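Local structure of phosphothreonine lyase ospF (Shigella flexneri, 3I0U) at residues Y28-Y39 / F95-D106. The protein is a type III secreted effector that acts as a phosphothreonine lyase, eliminating the phosphate from phosphothreonine, probably in host MAP kinases. Numbering follows the deposited sequence.
Sequences YYFKVASNVPTY and FQILSGLLFSED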
loop_
_atom_site.group_PDB
_atom_site.type_symbol
_atom_site.label_atom_id
_atom_site.label_comp_id
_atom_site.label_asym_id
_atom_site.label_seq_id
_atom_site.Cartn_x
_atom_site.Cartn_y
_atom_site.Cartn_z
ATOM N N TYR A 28 7.493 13.013 6.951
ATOM C CA TYR A 28 6.983 12.085 7.950
ATOM C C TYR A 28 7.811 10.827 8.069
ATOM O O TYR A 28 8.241 10.245 7.067
ATOM C CB TYR A 28 5.546 11.703 7.596
ATOM C CG TYR A 28 4.745 11.167 8.752
ATOM C CD1 TYR A 28 4.004 12.015 9.583
ATOM C CD2 TYR A 28 4.725 9.808 9.015
ATOM C CE1 TYR A 28 3.274 11.492 10.658
ATOM C CE2 TYR A 28 4.014 9.282 10.066
ATOM C CZ TYR A 28 3.289 10.113 10.880
ATOM O OH TYR A 28 2.581 9.511 11.899
ATOM N N TYR A 29 7.997 10.382 9.298
ATOM C CA TYR A 29 8.829 9.202 9.544
ATOM C C TYR A 29 8.051 8.069 10.169
ATOM O O TYR A 29 7.201 8.272 11.045
ATOM C CB TYR A 29 9.993 9.564 10.425
ATOM C CG TYR A 29 10.897 10.540 9.756
ATOM C CD1 TYR A 29 11.915 10.100 8.913
ATOM C CD2 TYR A 29 10.737 11.918 9.951
ATOM C CE1 TYR A 29 12.794 11.018 8.300
ATOM C CE2 TYR A 29 11.582 12.832 9.336
ATOM C CZ TYR A 29 12.622 12.374 8.515
ATOM O OH TYR A 29 13.471 13.254 7.891
ATOM N N PHE A 30 8.345 6.869 9.730
ATOM C CA PHE A 30 7.609 5.700 10.196
ATOM C C PHE A 30 8.531 4.847 11.075
ATOM O O PHE A 30 9.565 4.392 10.617
ATOM C CB PHE A 30 7.080 4.951 8.985
ATOM C CG PHE A 30 6.200 5.804 8.099
ATOM C CD1 PHE A 30 4.853 5.968 8.391
ATOM C CD2 PHE A 30 6.715 6.462 6.991
ATOM C CE1 PHE A 30 4.033 6.740 7.595
ATOM C CE2 PHE A 30 5.909 7.239 6.204
ATOM C CZ PHE A 30 4.543 7.351 6.499
ATOM N N LYS A 31 8.183 4.713 12.353
ATOM C CA LYS A 31 8.890 3.842 13.269
ATOM C C LYS A 31 8.698 2.425 12.730
ATOM O O LYS A 31 7.580 1.918 12.598
ATOM C CB LYS A 31 8.331 4.025 14.687
ATOM C CG LYS A 31 8.582 2.900 15.655
ATOM C CD LYS A 31 7.643 2.979 16.893
ATOM C CE LYS A 31 7.606 1.610 17.676
ATOM N NZ LYS A 31 8.878 1.338 18.491
ATOM N N VAL A 32 9.804 1.833 12.325
ATOM C CA VAL A 32 9.858 0.477 11.771
ATOM C C VAL A 32 9.612 -0.583 12.839
ATOM O O VAL A 32 10.250 -0.569 13.897
ATOM C CB VAL A 32 11.248 0.278 11.079
ATOM C CG1 VAL A 32 11.723 -1.133 11.082
ATOM C CG2 VAL A 32 11.216 0.836 9.670
ATOM N N ALA A 33 8.658 -1.476 12.554
ATOM C CA ALA A 33 8.358 -2.640 13.382
ATOM C C ALA A 33 9.556 -3.568 13.393
ATOM O O ALA A 33 10.148 -3.811 12.350
ATOM C CB ALA A 33 7.164 -3.351 12.820
ATOM N N SER A 34 9.940 -4.076 14.564
ATOM C CA SER A 34 11.064 -5.031 14.623
ATOM C C SER A 34 10.653 -6.532 14.743
ATOM O O SER A 34 11.227 -7.404 14.037
ATOM C CB SER A 34 12.092 -4.623 15.685
ATOM O OG SER A 34 11.590 -4.798 17.007
ATOM N N ASN A 35 9.672 -6.849 15.591
ATOM C CA ASN A 35 9.189 -8.227 15.587
ATOM C C ASN A 35 8.242 -8.437 14.425
ATOM O O ASN A 35 7.037 -8.162 14.512
ATOM C CB ASN A 35 8.586 -8.629 16.929
ATOM C CG ASN A 35 9.644 -8.820 17.981
ATOM O OD1 ASN A 35 10.728 -9.359 17.686
ATOM N ND2 ASN A 35 9.363 -8.367 19.213
ATOM N N VAL A 36 8.812 -8.862 13.308
ATOM C CA VAL A 36 8.014 -9.047 12.117
ATOM C C VAL A 36 8.146 -10.479 11.677
ATOM O O VAL A 36 9.231 -11.063 11.762
ATOM C CB VAL A 36 8.409 -8.107 10.962
ATOM C CG1 VAL A 36 7.803 -6.750 11.175
ATOM C CG2 VAL A 36 9.915 -7.991 10.825
ATOM N N PRO A 37 7.045 -11.057 11.195
ATOM C CA PRO A 37 7.111 -12.394 10.708
ATOM C C PRO A 37 7.856 -12.421 9.390
ATOM O O PRO A 37 7.852 -11.434 8.631
ATOM C CB PRO A 37 5.642 -12.732 10.482
ATOM C CG PRO A 37 5.033 -11.456 10.154
ATOM C CD PRO A 37 5.692 -10.502 11.062
ATOM N N THR A 38 8.466 -13.569 9.121
ATOM C CA THR A 38 9.171 -13.788 7.872
ATOM C C THR A 38 8.090 -14.103 6.826
ATOM O O THR A 38 6.939 -14.376 7.207
ATOM C CB THR A 38 10.131 -14.967 8.042
ATOM O OG1 THR A 38 9.349 -16.147 8.190
ATOM C CG2 THR A 38 10.984 -14.803 9.293
ATOM N N TYR A 39 8.457 -14.079 5.540
ATOM C CA TYR A 39 7.596 -14.627 4.475
ATOM C C TYR A 39 7.010 -16.018 4.716
ATOM O O TYR A 39 5.790 -16.191 4.575
ATOM C CB TYR A 39 8.278 -14.652 3.123
ATOM C CG TYR A 39 7.294 -14.887 1.998
ATOM C CD1 TYR A 39 6.286 -13.941 1.727
ATOM C CD2 TYR A 39 7.362 -16.035 1.208
ATOM C CE1 TYR A 39 5.403 -14.104 0.711
ATOM C CE2 TYR A 39 6.455 -16.229 0.168
ATOM C CZ TYR A 39 5.471 -15.239 -0.058
ATOM O OH TYR A 39 4.554 -15.365 -1.073
ATOM N N PHE A 95 9.456 -8.771 0.586
ATOM C CA PHE A 95 8.605 -8.747 1.738
ATOM C C PHE A 95 9.442 -8.513 2.982
ATOM O O PHE A 95 9.064 -7.746 3.833
ATOM C CB PHE A 95 7.778 -10.035 1.864
ATOM C CG PHE A 95 7.074 -10.154 3.184
ATOM C CD1 PHE A 95 5.901 -9.448 3.410
ATOM C CD2 PHE A 95 7.613 -10.926 4.225
ATOM C CE1 PHE A 95 5.261 -9.525 4.642
ATOM C CE2 PHE A 95 7.014 -11.008 5.462
ATOM C CZ PHE A 95 5.845 -10.339 5.688
ATOM N N GLN A 96 10.576 -9.183 3.096
ATOM C CA GLN A 96 11.401 -9.029 4.295
ATOM C C GLN A 96 11.904 -7.610 4.419
ATOM O O GLN A 96 11.895 -7.034 5.511
ATOM C CB GLN A 96 12.565 -10.030 4.304
ATOM C CG GLN A 96 13.681 -9.700 5.307
ATOM C CD GLN A 96 14.569 -10.907 5.608
ATOM O OE1 GLN A 96 15.350 -11.381 4.742
ATOM N NE2 GLN A 96 14.441 -11.447 6.848
ATOM N N ILE A 97 12.281 -7.046 3.286
ATOM C CA ILE A 97 12.681 -5.670 3.227
ATOM C C ILE A 97 11.547 -4.692 3.597
ATOM O O ILE A 97 11.777 -3.705 4.309
ATOM C CB ILE A 97 13.292 -5.378 1.844
ATOM C CG1 ILE A 97 14.690 -6.018 1.774
ATOM C CG2 ILE A 97 13.260 -3.831 1.479
ATOM C CD1 ILE A 97 15.152 -6.153 0.411
ATOM N N LEU A 98 10.339 -4.995 3.160
ATOM C CA LEU A 98 9.186 -4.138 3.398
ATOM C C LEU A 98 8.370 -4.420 4.677
ATOM O O LEU A 98 7.528 -3.599 5.055
ATOM C CB LEU A 98 8.262 -4.110 2.177
ATOM C CG LEU A 98 8.899 -3.522 0.902
ATOM C CD1 LEU A 98 7.917 -3.427 -0.223
ATOM C CD2 LEU A 98 9.532 -2.160 1.152
ATOM N N SER A 99 8.653 -5.521 5.377
ATOM C CA SER A 99 7.744 -5.929 6.450
ATOM C C SER A 99 7.742 -4.917 7.589
ATOM O O SER A 99 6.695 -4.654 8.168
ATOM C CB SER A 99 8.005 -7.359 6.967
ATOM O OG SER A 99 9.400 -7.574 7.195
ATOM N N GLY A 100 8.901 -4.352 7.884
ATOM C CA GLY A 100 9.011 -3.361 8.936
ATOM C C GLY A 100 8.119 -2.153 8.720
ATOM O O GLY A 100 7.629 -1.598 9.691
ATOM N N LEU A 101 7.882 -1.797 7.452
ATOM C CA LEU A 101 7.045 -0.676 7.094
ATOM C C LEU A 101 5.584 -1.077 7.071
ATOM O O LEU A 101 4.738 -0.415 7.697
ATOM C CB LEU A 101 7.485 -0.009 5.774
ATOM C CG LEU A 101 8.787 0.803 5.913
ATOM C CD1 LEU A 101 9.567 0.808 4.620
ATOM C CD2 LEU A 101 8.596 2.237 6.443
ATOM N N LEU A 102 5.284 -2.152 6.348
ATOM C CA LEU A 102 3.940 -2.722 6.332
ATOM C C LEU A 102 3.367 -3.090 7.712
ATOM O O LEU A 102 2.166 -3.053 7.878
ATOM C CB LEU A 102 3.878 -3.917 5.412
ATOM C CG LEU A 102 4.260 -3.676 3.958
ATOM C CD1 LEU A 102 4.669 -4.987 3.288
ATOM C CD2 LEU A 102 3.120 -3.002 3.219
ATOM N N PHE A 103 4.197 -3.402 8.704
ATOM C CA PHE A 103 3.669 -3.694 10.047
ATOM C C PHE A 103 3.883 -2.553 11.025
ATOM O O PHE A 103 3.716 -2.739 12.211
ATOM C CB PHE A 103 4.296 -4.969 10.635
ATOM C CG PHE A 103 3.769 -6.265 10.045
ATOM C CD1 PHE A 103 2.558 -6.815 10.477
ATOM C CD2 PHE A 103 4.503 -6.953 9.077
ATOM C CE1 PHE A 103 2.100 -8.014 9.944
ATOM C CE2 PHE A 103 4.033 -8.165 8.541
ATOM C CZ PHE A 103 2.842 -8.678 8.972
ATOM N N SER A 104 4.255 -1.371 10.528
ATOM C CA SER A 104 4.608 -0.254 11.403
ATOM C C SER A 104 3.360 0.350 12.027
ATOM O O SER A 104 2.309 0.401 11.387
ATOM C CB SER A 104 5.357 0.820 10.632
ATOM O OG SER A 104 5.377 2.016 11.422
ATOM N N GLU A 105 3.461 0.797 13.268
ATOM C CA GLU A 105 2.274 1.346 13.903
ATOM C C GLU A 105 1.901 2.715 13.313
ATOM O O GLU A 105 0.757 3.158 13.454
ATOM C CB GLU A 105 2.408 1.407 15.408
ATOM C CG GLU A 105 3.669 2.058 15.896
ATOM C CD GLU A 105 3.682 2.160 17.409
ATOM O OE1 GLU A 105 2.889 1.434 18.055
ATOM O OE2 GLU A 105 4.458 2.970 17.958
ATOM N N ASP A 106 2.864 3.312 12.596
ATOM C CA ASP A 106 2.705 4.547 11.864
ATOM C C ASP A 106 2.229 4.446 10.425
ATOM O O ASP A 106 1.903 5.485 9.813
ATOM C CB ASP A 106 4.034 5.223 11.805
ATOM C CG ASP A 106 4.523 5.606 13.135
ATOM O OD1 ASP A 106 3.813 6.391 13.826
ATOM O OD2 ASP A 106 5.639 5.137 13.457
#
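P37 lays its CD over one face of the F103 ring, a CH-pi contact 4.2 Å from CD to the ring centroid, while V36 CG1 and A33 CB fill in beside the same phenylalanine. Compact, rigid proline suits this slot because the C-H groups on CD, polarised by the adjoining ring N, turn to the aromatic face. Farther along, Y39 and F95 pair offset edge-to-face, Y39 giving the edge, planes at 60°; CG of Y39 stands anti to the backbone N (chi1 -166°), which brings CD1 over to F95 CG.

Where the helix ends, polar groups pair with the loop backbone. A33 N donates to G100 O at 3.0 Å, and glycine's bare CA lets the loop come close, V32 CG1 lying 4.1 Å from G100 CA. S104 OG lies 2.5 Å from K31 O, a hydrogen bond modelled too short for its length to be trusted; D106 N donates to S104 OG, making an ST turn. D106 OD2 takes K31 N at 2.8 Å, on the anti side but 27° out of the carboxylate plane, and F30 sets its ring edge against D106 O.

Buried F30, P37, F95, F103 and S104 form the close-packed side; exposed K31, V32 and E105 the looser one, where K31 methylenes pass E105 with NZ still 4.7 Å from OE2. F30 and L101 reach helix 147-166, F95 and Y39 strand 111-115, and I42 of helix 39-44 meets P37 and F95; the loop between helices 11-22 and 39-44 thus lies along the C-terminal part of helix 91-102 and the turn after it.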